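Local coordinates for Cow rumen GH26 endo-mannanase (PDB 6UEH), which probably hydrolyses internal beta-1,4-mannosidic bonds of mannans as a GH26 endo-mannanase that carries a calcium-binding accessory domain, at residues E4-K7 with F8-I12; V435-L438 with I439-A443. All coordinates share one frame; numbering follows the deposited sequence.

The chain starts in the CBM6-like accessory domain. Interaction 1, residues 4-7 with 8-12, is a bend near the N terminus. It joins a segment held by strand 49-55 to strand 10-13, which pairs with strand 123-132. Interaction 2, residues 435-438 with 439-443, comes much later, in the GH26 barrel. It is the short helix 435-441 and its C-terminal turn. Both contacts are local. Neither closes a long loop, and they lie in series without nesting or crossing. Interactions 1 and 2 are about 13 Å apart at their nearest atoms. Interaction 1 connects the accessory domain's sheets; interaction 2 places a barrel helix against Arg106 of that domain.

Interaction 1 of 2, residues E4-K7 with F8-I12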
loop_
_atom_site.group_PDB
_atom_site.type_symbol
_atom_site.label_atom_id
_atom_site.label_comp_id
_atom_site.label_asym_id
_atom_site.label_seq_id
_atom_site.Cartn_x
_atom_site.Cartn_y
_atom_site.Cartn_z
ATOM N N GLU A 4 -5.491 -9.298 37.158
ATOM C CA GLU A 4 -4.628 -10.422 36.811
ATOM C C GLU A 4 -4.450 -10.503 35.298
ATOM O O GLU A 4 -5.394 -10.310 34.533
ATOM C CB GLU A 4 -5.193 -11.734 37.360
ATOM C CG GLU A 4 -6.560 -12.115 36.815
ATOM C CD GLU A 4 -7.075 -13.419 37.393
ATOM O OE1 GLU A 4 -7.228 -13.500 38.630
ATOM O OE2 GLU A 4 -7.320 -14.363 36.611
ATOM N N TYR A 5 -3.227 -10.785 34.868
ATOM C CA TYR A 5 -2.901 -10.736 33.452
ATOM C C TYR A 5 -2.919 -12.115 32.810
ATOM O O TYR A 5 -2.443 -13.094 33.385
ATOM C CB TYR A 5 -1.542 -10.071 33.252
ATOM C CG TYR A 5 -1.501 -8.667 33.798
ATOM C CD1 TYR A 5 -2.062 -7.610 33.093
ATOM C CD2 TYR A 5 -0.914 -8.396 35.026
ATOM C CE1 TYR A 5 -2.033 -6.324 33.592
ATOM C CE2 TYR A 5 -0.878 -7.114 35.532
ATOM C CZ TYR A 5 -1.439 -6.081 34.811
ATOM O OH TYR A 5 -1.406 -4.801 35.314
ATOM N N THR A 6 -3.482 -12.168 31.608
ATOM C CA THR A 6 -3.617 -13.402 30.853
ATOM C C THR A 6 -2.256 -14.032 30.566
ATOM O O THR A 6 -1.296 -13.336 30.238
ATOM C CB THR A 6 -4.356 -13.150 29.521
ATOM O OG1 THR A 6 -5.569 -12.432 29.774
ATOM C CG2 THR A 6 -4.679 -14.456 28.824
ATOM N N LYS A 7 -2.182 -15.350 30.699
ATOM C CA LYS A 7 -0.960 -16.082 30.396
ATOM C C LYS A 7 -1.013 -16.633 28.975
ATOM O O LYS A 7 -2.021 -17.202 28.560
ATOM C CB LYS A 7 -0.753 -17.212 31.404
ATOM C CG LYS A 7 -0.638 -16.736 32.847
ATOM C CD LYS A 7 0.550 -15.802 33.026
ATOM C CE LYS A 7 0.703 -15.358 34.475
ATOM N NZ LYS A 7 -0.435 -14.512 34.933
ATOM N N PHE A 8 0.077 -16.462 28.232
ATOM C CA PHE A 8 0.120 -16.878 26.835
ATOM C C PHE A 8 1.096 -18.037 26.622
ATOM O O PHE A 8 2.152 -18.084 27.257
ATOM C CB PHE A 8 0.487 -15.690 25.940
ATOM C CG PHE A 8 -0.414 -14.500 26.125
ATOM C CD1 PHE A 8 -1.657 -14.455 25.516
ATOM C CD2 PHE A 8 -0.022 -13.434 26.919
ATOM C CE1 PHE A 8 -2.492 -13.365 25.692
ATOM C CE2 PHE A 8 -0.851 -12.341 27.100
ATOM C CZ PHE A 8 -2.089 -12.307 26.485
ATOM N N PRO A 9 0.751 -18.977 25.724
ATOM C CA PRO A 9 -0.462 -18.987 24.893
ATOM C C PRO A 9 -1.739 -19.239 25.691
ATOM O O PRO A 9 -1.721 -19.919 26.716
ATOM C CB PRO A 9 -0.203 -20.130 23.908
ATOM C CG PRO A 9 0.728 -21.037 24.630
ATOM C CD PRO A 9 1.612 -20.141 25.452
ATOM N N TYR A 10 -2.837 -18.669 25.214
ATOM C CA TYR A 10 -4.106 -18.723 25.922
ATOM C C TYR A 10 -5.171 -19.372 25.051
ATOM O O TYR A 10 -5.497 -18.867 23.981
ATOM C CB TYR A 10 -4.534 -17.315 26.334
ATOM C CG TYR A 10 -5.842 -17.249 27.079
ATOM C CD1 TYR A 10 -5.951 -17.739 28.372
ATOM C CD2 TYR A 10 -6.964 -16.677 26.497
ATOM C CE1 TYR A 10 -7.144 -17.674 29.061
ATOM C CE2 TYR A 10 -8.162 -16.605 27.179
ATOM C CZ TYR A 10 -8.244 -17.103 28.462
ATOM O OH TYR A 10 -9.435 -17.036 29.146
ATOM N N THR A 11 -5.700 -20.501 25.511
ATOM C CA THR A 11 -6.739 -21.207 24.774
ATOM C C THR A 11 -7.981 -21.397 25.635
ATOM O O THR A 11 -7.892 -21.824 26.786
ATOM C CB THR A 11 -6.249 -22.584 24.280
ATOM O OG1 THR A 11 -5.130 -22.408 23.405
ATOM C CG2 THR A 11 -7.355 -23.312 23.531
ATOM N N ILE A 12 -9.136 -21.065 25.074
ATOM C CA ILE A 12 -10.404 -21.312 25.742
ATOM C C ILE A 12 -11.324 -22.185 24.904
ATOM O O ILE A 12 -11.250 -22.182 23.672
ATOM C CB ILE A 12 -11.148 -20.013 26.046
ATOM C CG1 ILE A 12 -11.273 -19.178 24.772
ATOM C CG2 ILE A 12 -10.432 -19.238 27.117
ATOM C CD1 ILE A 12 -12.331 -18.137 24.856
#
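Thr6 meets Tyr10 through its methyl group. CG2 of Thr6 lies over one face of the Tyr10 ring, offset toward the rim. This is a CH-pi contact: Thr6 CG2 is 3.8 Å from the Tyr10 ring centroid, 24° off the ring normal. The two side chains cross at about a right angle. A chi1 of -51° sets the Thr6 methyl opposite the backbone N, over the Tyr10 ring, and leaves OG1 to bond the backbone N of Thr54.

Phe8 folds back on the chain before it. Its CG stands anti to the carbonyl carbon (chi1 -55°), which brings one ring face over the Thr6 carbonyl carbon. Phe8 CE2 comes to 3.3 Å from Thr6 O, and Phe8 CZ to 3.9 Å from Thr6 CB. A cis peptide bond joins Phe8 to Pro9. Beyond it, Tyr10 CB lies 3.4 Å from Lys7 O. Lys7 itself bends back along the chain, its side chain kinked at chi2 and chi4. Lys7 NZ donates to Tyr5 O at 2.9 Å.

The bend belongs to the CBM6-like beta-sandwich. Thr6 bonds by its backbone to Thr54 of strand 49-55, while Tyr10 pairs with Val130 of strand 123-132. The entering chain thus passes from one sheet to the other. The Phe8 ring also packs on Val53 and Val130 and meets the Tyr61 ring at an angle. With alanine in place of Phe8, the packing over the Thr6 carbonyl and against Val53 and Val130 would probably be lost, and Tyr61 would lose this ring contact.

Interaction 2 of 2, residues V435-L438 with I439-A443; sequences VDNL and IIEHA
The amide of Asn437 and the carboxylate of Glu441 approach across one helical turn, their planes inclined, with Asn437 OD1 4.3 Å from Glu441 OE2. Arg106 NH1 is the partner these two oxygens share. The imidazole of His442 has Ile440 O at its edge, in the ring plane, and stacks on Phe135.

Helix 435-441 carries these groups. Ile440 N donates to Asp436 O at 3.0 Å, nearly straight at 168°. Glu441 N reaches Asn437 O at 3.1 Å, from above the carbonyl plane. His442 is the first residue to leave helical geometry, with a positive phi (56°), in a Schellman motif. Ala443 N makes a weak bond to Leu438 O at 3.1 Å.

Buried Leu438 CD2 touches buried Ala443 CB at 4.0 Å, so apolar packing closes the turn too. Buried Val435 runs alongside exposed Ile439, and also packs on helix 464-471.

Glu441, with CG opposite the carbonyl carbon (chi1 -60°), runs out extended and carries its carboxylate to Arg106 and Thr408 OG1. Asn437 ND2 bonds Leu404 O. These bonds fix how both flat groups are turned. The salt bridge from Arg106, in strand 97-107 of the accessory domain, would favour a charged Glu441 and ties the two domains together here.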
loop_
_atom_site.group_PDB
_atom_site.type_symbol
_atom_site.label_atom_id
_atom_site.label_comp_id
_atom_site.label_asym_id
_atom_site.label_seq_id
_atom_site.Cartn_x
_atom_site.Cartn_y
_atom_site.Cartn_z
ATOM N N VAL A 435 3.680 7.690 14.709
ATOM C CA VAL A 435 4.892 6.888 14.786
ATOM C C VAL A 435 4.754 5.790 15.845
ATOM O O VAL A 435 5.302 4.699 15.687
ATOM C CB VAL A 435 6.135 7.768 15.072
ATOM C CG1 VAL A 435 6.090 8.364 16.477
ATOM C CG2 VAL A 435 7.413 6.972 14.858
ATOM N N ASP A 436 3.998 6.067 16.902
ATOM C CA ASP A 436 3.771 5.077 17.948
ATOM C C ASP A 436 2.909 3.933 17.427
ATOM O O ASP A 436 3.138 2.775 17.764
ATOM C CB ASP A 436 3.117 5.722 19.172
ATOM C CG ASP A 436 4.032 6.714 19.864
ATOM O OD1 ASP A 436 5.259 6.475 19.891
ATOM O OD2 ASP A 436 3.527 7.733 20.382
ATOM N N ASN A 437 1.923 4.260 16.597
ATOM C CA ASN A 437 1.074 3.237 15.999
ATOM C C ASN A 437 1.868 2.333 15.062
ATOM O O ASN A 437 1.644 1.123 15.019
ATOM C CB ASN A 437 -0.095 3.875 15.250
ATOM C CG ASN A 437 -1.107 4.514 16.184
ATOM O OD1 ASN A 437 -1.256 4.099 17.333
ATOM N ND2 ASN A 437 -1.813 5.526 15.691
ATOM N N LEU A 438 2.797 2.925 14.316
ATOM C CA LEU A 438 3.647 2.171 13.397
ATOM C C LEU A 438 4.518 1.165 14.141
ATOM O O LEU A 438 4.667 0.018 13.716
ATOM C CB LEU A 438 4.533 3.119 12.581
ATOM C CG LEU A 438 3.847 4.047 11.577
ATOM C CD1 LEU A 438 4.862 4.976 10.933
ATOM C CD2 LEU A 438 3.113 3.240 10.515
ATOM N N ILE A 439 5.094 1.607 15.252
ATOM C CA ILE A 439 6.022 0.783 16.017
ATOM C C ILE A 439 5.301 -0.327 16.781
ATOM O O ILE A 439 5.679 -1.496 16.700
ATOM C CB ILE A 439 6.836 1.644 17.003
ATOM C CG1 ILE A 439 7.692 2.656 16.230
ATOM C CG2 ILE A 439 7.707 0.761 17.887
ATOM C CD1 ILE A 439 8.372 3.687 17.102
ATOM N N ILE A 440 4.262 0.045 17.518
ATOM C CA ILE A 440 3.514 -0.912 18.324
ATOM C C ILE A 440 2.857 -1.991 17.464
ATOM O O ILE A 440 2.873 -3.168 17.814
ATOM C CB ILE A 440 2.434 -0.199 19.167
ATOM C CG1 ILE A 440 3.094 0.731 20.189
ATOM C CG2 ILE A 440 1.540 -1.212 19.872
ATOM C CD1 ILE A 440 2.125 1.645 20.905
ATOM N N GLU A 441 2.298 -1.594 16.326
ATOM C CA GLU A 441 1.533 -2.528 15.507
ATOM C C GLU A 441 2.386 -3.212 14.442
ATOM O O GLU A 441 1.892 -4.058 13.696
ATOM C CB GLU A 441 0.350 -1.809 14.859
ATOM C CG GLU A 441 -0.608 -1.202 15.873
ATOM C CD GLU A 441 -1.841 -0.594 15.233
ATOM O OE1 GLU A 441 -2.161 -0.955 14.082
ATOM O OE2 GLU A 441 -2.490 0.250 15.886
ATOM N N HIS A 442 3.665 -2.847 14.391
ATOM C CA HIS A 442 4.607 -3.405 13.420
ATOM C C HIS A 442 4.122 -3.214 11.985
ATOM O O HIS A 442 4.271 -4.102 11.147
ATOM C CB HIS A 442 4.854 -4.891 13.699
ATOM C CG HIS A 442 5.571 -5.151 14.985
ATOM N ND1 HIS A 442 6.824 -5.723 15.036
ATOM C CD2 HIS A 442 5.216 -4.909 16.269
ATOM C CE1 HIS A 442 7.207 -5.827 16.294
ATOM N NE2 HIS A 442 6.249 -5.341 17.064
ATOM N N ALA A 443 3.532 -2.054 11.718
ATOM C CA ALA A 443 3.155 -1.682 10.363
ATOM C C ALA A 443 4.407 -1.215 9.630
ATOM O O ALA A 443 4.742 -0.031 9.643
ATOM C CB ALA A 443 2.090 -0.595 10.376
#